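Local coordinates for aspartate-semialdehyde dehydrogenase (Thermus thermophilus, PDB 2YV3), which probably catalyses the NADPH-dependent reductive dephosphorylation of L-aspartyl-4-phosphate to L-aspartate-semialdehyde, an early step toward lysine, methionine and threonine, at residues A[106-111]-A[133-138]. Sequence-based numbering, arbitrary orientation.
Sequences PEVNRE and ALWPLH
Val108 and Trp135 form a CH-pi contact at the protein surface, where the loop between strands 87-90 and 119-121 of the Rossmann-type NAD-binding domain meets helix 125-141. Both valine methyls lie over one face of the indole. CG1 of Val108 stands 3.7 Å from the centroid of the six-membered ring of Trp135, only 5° off its normal. CG2 of Val108 sits 3.4 Å from CG of Trp135, at the root of the ring. CG anti to the backbone N (chi1 176°) sends the indole out toward the loop, and chi2 of -128° turns its face to the valine. Glu107 adds its backbone: its O comes obliquely to the five-membered ring, 3.3 Å from CD1 of Trp135, but its angle to NE1 is too poor for a hydrogen bond. The segments bury 152 Å² together, a small, essentially apolar patch. With an alanine here in place of Trp135, both Val108 methyls would probably lose their aromatic partner, opening a gap between loop and helix. Phe218 of helix 205-219 meets Trp135 edge-to-face, while Leu134 and Leu137 turn to Phe305 on strand 302-310 and Pro136 packs on Leu259 of helix 252-259.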
ATOM      1  N   PRO A 106      17.054  15.377  13.349  1.00 38.23           N
ATOM      2  CA  PRO A 106      17.611  16.725  13.173  1.00 36.23           C
ATOM      3  C   PRO A 106      16.698  17.804  12.570  1.00 32.11           C
ATOM      4  O   PRO A 106      16.926  19.001  12.770  1.00 29.03           O
ATOM      5  CB  PRO A 106      18.863  16.460  12.341  1.00 34.03           C
ATOM      6  CG  PRO A 106      19.333  15.157  12.897  1.00 30.38           C
ATOM      7  CD  PRO A 106      18.046  14.354  12.962  1.00 32.06           C
ATOM      8  N   GLU A 107      15.676  17.392  11.831  1.00 24.91           N
ATOM      9  CA  GLU A 107      14.762  18.367  11.258  1.00 28.21           C
ATOM     10  C   GLU A 107      13.802  18.865  12.319  1.00 28.77           C
ATOM     11  O   GLU A 107      13.239  19.950  12.201  1.00 25.14           O
ATOM     12  CB  GLU A 107      13.967  17.760  10.109  1.00 27.01           C
ATOM     13  CG  GLU A 107      14.803  17.490   8.889  1.00 37.85           C
ATOM     14  CD  GLU A 107      15.983  16.604   9.199  1.00 48.33           C
ATOM     15  OE1 GLU A 107      15.795  15.603   9.936  1.00 53.87           O
ATOM     16  OE2 GLU A 107      17.094  16.902   8.706  1.00 54.48           O
ATOM     17  N   VAL A 108      13.639  18.067  13.370  1.00 35.84           N
ATOM     18  CA  VAL A 108      12.735  18.393  14.460  1.00 31.39           C
ATOM     19  C   VAL A 108      13.424  18.861  15.734  1.00 36.36           C
ATOM     20  O   VAL A 108      13.749  20.041  15.881  1.00 39.98           O
ATOM     21  CB  VAL A 108      11.843  17.184  14.824  1.00 29.05           C
ATOM     22  CG1 VAL A 108      10.872  17.577  15.930  1.00 28.72           C
ATOM     23  CG2 VAL A 108      11.097  16.684  13.586  1.00 38.90           C
ATOM     24  N   ASN A 109      13.665  17.926  16.644  1.00 33.63           N
ATOM     25  CA  ASN A 109      14.250  18.243  17.938  1.00 33.56           C
ATOM     26  C   ASN A 109      15.768  18.193  18.141  1.00 34.42           C
ATOM     27  O   ASN A 109      16.217  17.706  19.175  1.00 38.37           O
ATOM     28  CB  ASN A 109      13.569  17.379  19.015  1.00 36.41           C
ATOM     29  CG  ASN A 109      13.521  15.895  18.647  1.00 41.30           C
ATOM     30  OD1 ASN A 109      14.531  15.299  18.269  1.00 41.74           O
ATOM     31  ND2 ASN A 109      12.345  15.295  18.769  1.00 32.97           N
ATOM     32  N   ARG A 110      16.556  18.702  17.189  1.00 37.78           N
ATOM     33  CA  ARG A 110      18.027  18.722  17.312  1.00 22.40           C
ATOM     34  C   ARG A 110      18.398  19.177  18.711  1.00 28.81           C
ATOM     35  O   ARG A 110      19.418  18.764  19.274  1.00 28.87           O
ATOM     36  CB  ARG A 110      18.621  19.697  16.303  1.00 29.24           C
ATOM     37  CG  ARG A 110      20.034  20.196  16.588  1.00 17.20           C
ATOM     38  CD  ARG A 110      20.336  21.386  15.659  1.00 33.72           C
ATOM     39  NE  ARG A 110      21.699  21.899  15.768  1.00 38.04           N
ATOM     40  CZ  ARG A 110      22.284  22.239  16.913  1.00 43.15           C
ATOM     41  NH1 ARG A 110      21.619  22.116  18.059  1.00 43.04           N
ATOM     42  NH2 ARG A 110      23.530  22.705  16.916  1.00 27.83           N
ATOM     43  N   GLU A 111      17.555  20.049  19.252  1.00 27.14           N
ATOM     44  CA  GLU A 111      17.710  20.587  20.593  1.00 27.26           C
ATOM     45  C   GLU A 111      17.964  19.471  21.610  1.00 29.15           C
ATOM     46  O   GLU A 111      18.714  19.648  22.566  1.00 38.00           O
ATOM     47  CB  GLU A 111      16.439  21.356  20.975  1.00 40.29           C
ATOM     48  CG  GLU A 111      15.191  20.966  20.139  1.00 34.77           C
ATOM     49  CD  GLU A 111      15.067  21.770  18.851  1.00 37.64           C
ATOM     50  OE1 GLU A 111      14.750  22.977  18.945  1.00 36.72           O
ATOM     51  OE2 GLU A 111      15.295  21.207  17.753  1.00 38.96           O
ATOM     52  N   ALA A 133       8.288  14.904   6.763  1.00 31.66           N
ATOM     53  CA  ALA A 133       7.248  15.606   6.059  1.00 36.15           C
ATOM     54  C   ALA A 133       6.225  16.115   7.063  1.00 35.75           C
ATOM     55  O   ALA A 133       5.758  17.255   6.961  1.00 42.00           O
ATOM     56  CB  ALA A 133       6.586  14.681   5.041  1.00 39.73           C
ATOM     57  N   LEU A 134       5.897  15.288   8.050  1.00 26.27           N
ATOM     58  CA  LEU A 134       4.891  15.676   9.038  1.00 30.44           C
ATOM     59  C   LEU A 134       5.382  16.669  10.078  1.00 29.86           C
ATOM     60  O   LEU A 134       4.597  17.203  10.852  1.00 34.26           O
ATOM     61  CB  LEU A 134       4.312  14.447   9.752  1.00 25.50           C
ATOM     62  CG  LEU A 134       2.935  14.721  10.372  1.00 26.72           C
ATOM     63  CD1 LEU A 134       1.894  14.769   9.242  1.00 24.11           C
ATOM     64  CD2 LEU A 134       2.582  13.655  11.400  1.00 24.74           C
ATOM     65  N   TRP A 135       6.680  16.920  10.108  1.00 32.74           N
ATOM     66  CA  TRP A 135       7.185  17.880  11.067  1.00 28.68           C
ATOM     67  C   TRP A 135       6.655  19.286  10.767  1.00 31.26           C
ATOM     68  O   TRP A 135       6.008  19.915  11.608  1.00 25.31           O
ATOM     69  CB  TRP A 135       8.713  17.924  11.072  1.00 30.00           C
ATOM     70  CG  TRP A 135       9.124  18.980  12.002  1.00 29.65           C
ATOM     71  CD1 TRP A 135       9.984  20.006  11.762  1.00 28.72           C
ATOM     72  CD2 TRP A 135       8.564  19.215  13.292  1.00 19.04           C
ATOM     73  NE1 TRP A 135       9.982  20.878  12.822  1.00 24.58           N
ATOM     74  CE2 TRP A 135       9.118  20.412  13.777  1.00 17.91           C
ATOM     75  CE3 TRP A 135       7.642  18.526  14.085  1.00 15.53           C
ATOM     76  CZ2 TRP A 135       8.783  20.941  15.015  1.00 21.24           C
ATOM     77  CZ3 TRP A 135       7.313  19.043  15.309  1.00 24.56           C
ATOM     78  CH2 TRP A 135       7.881  20.244  15.768  1.00 24.40           C
ATOM     79  N   PRO A 136       6.934  19.800   9.552  1.00 29.63           N
ATOM     80  CA  PRO A 136       6.466  21.139   9.178  1.00 23.80           C
ATOM     81  C   PRO A 136       4.942  21.354   9.125  1.00 21.73           C
ATOM     82  O   PRO A 136       4.470  22.470   9.313  1.00 28.54           O
ATOM     83  CB  PRO A 136       7.163  21.384   7.837  1.00 14.76           C
ATOM     84  CG  PRO A 136       7.326  20.001   7.279  1.00 21.36           C
ATOM     85  CD  PRO A 136       7.743  19.204   8.470  1.00 15.42           C
ATOM     86  N   LEU A 137       4.167  20.304   8.884  1.00 18.50           N
ATOM     87  CA  LEU A 137       2.710  20.454   8.831  1.00 20.97           C
ATOM     88  C   LEU A 137       2.217  20.680  10.247  1.00 18.41           C
ATOM     89  O   LEU A 137       1.364  21.521  10.515  1.00 13.45           O
ATOM     90  CB  LEU A 137       2.058  19.196   8.248  1.00 23.71           C
ATOM     91  CG  LEU A 137       2.298  18.864   6.763  1.00 35.90           C
ATOM     92  CD1 LEU A 137       3.703  19.289   6.318  1.00 28.29           C
ATOM     93  CD2 LEU A 137       2.100  17.354   6.547  1.00 22.07           C
ATOM     94  N   HIS A 138       2.775  19.901  11.156  1.00 21.68           N
ATOM     95  CA  HIS A 138       2.442  20.006  12.555  1.00 23.01           C
ATOM     96  C   HIS A 138       2.722  21.436  13.011  1.00 22.19           C
ATOM     97  O   HIS A 138       1.809  22.186  13.307  1.00 19.10           O
ATOM     98  CB  HIS A 138       3.288  19.011  13.343  1.00 22.52           C
ATOM     99  CG  HIS A 138       3.207  19.182  14.823  1.00 16.08           C
ATOM    100  ND1 HIS A 138       2.017  19.136  15.513  1.00 24.85           N
ATOM    101  CD2 HIS A 138       4.173  19.382  15.748  1.00 20.41           C
ATOM    102  CE1 HIS A 138       2.256  19.302  16.803  1.00 30.61           C
ATOM    103  NE2 HIS A 138       3.556  19.452  16.972  1.00 19.03           N
TER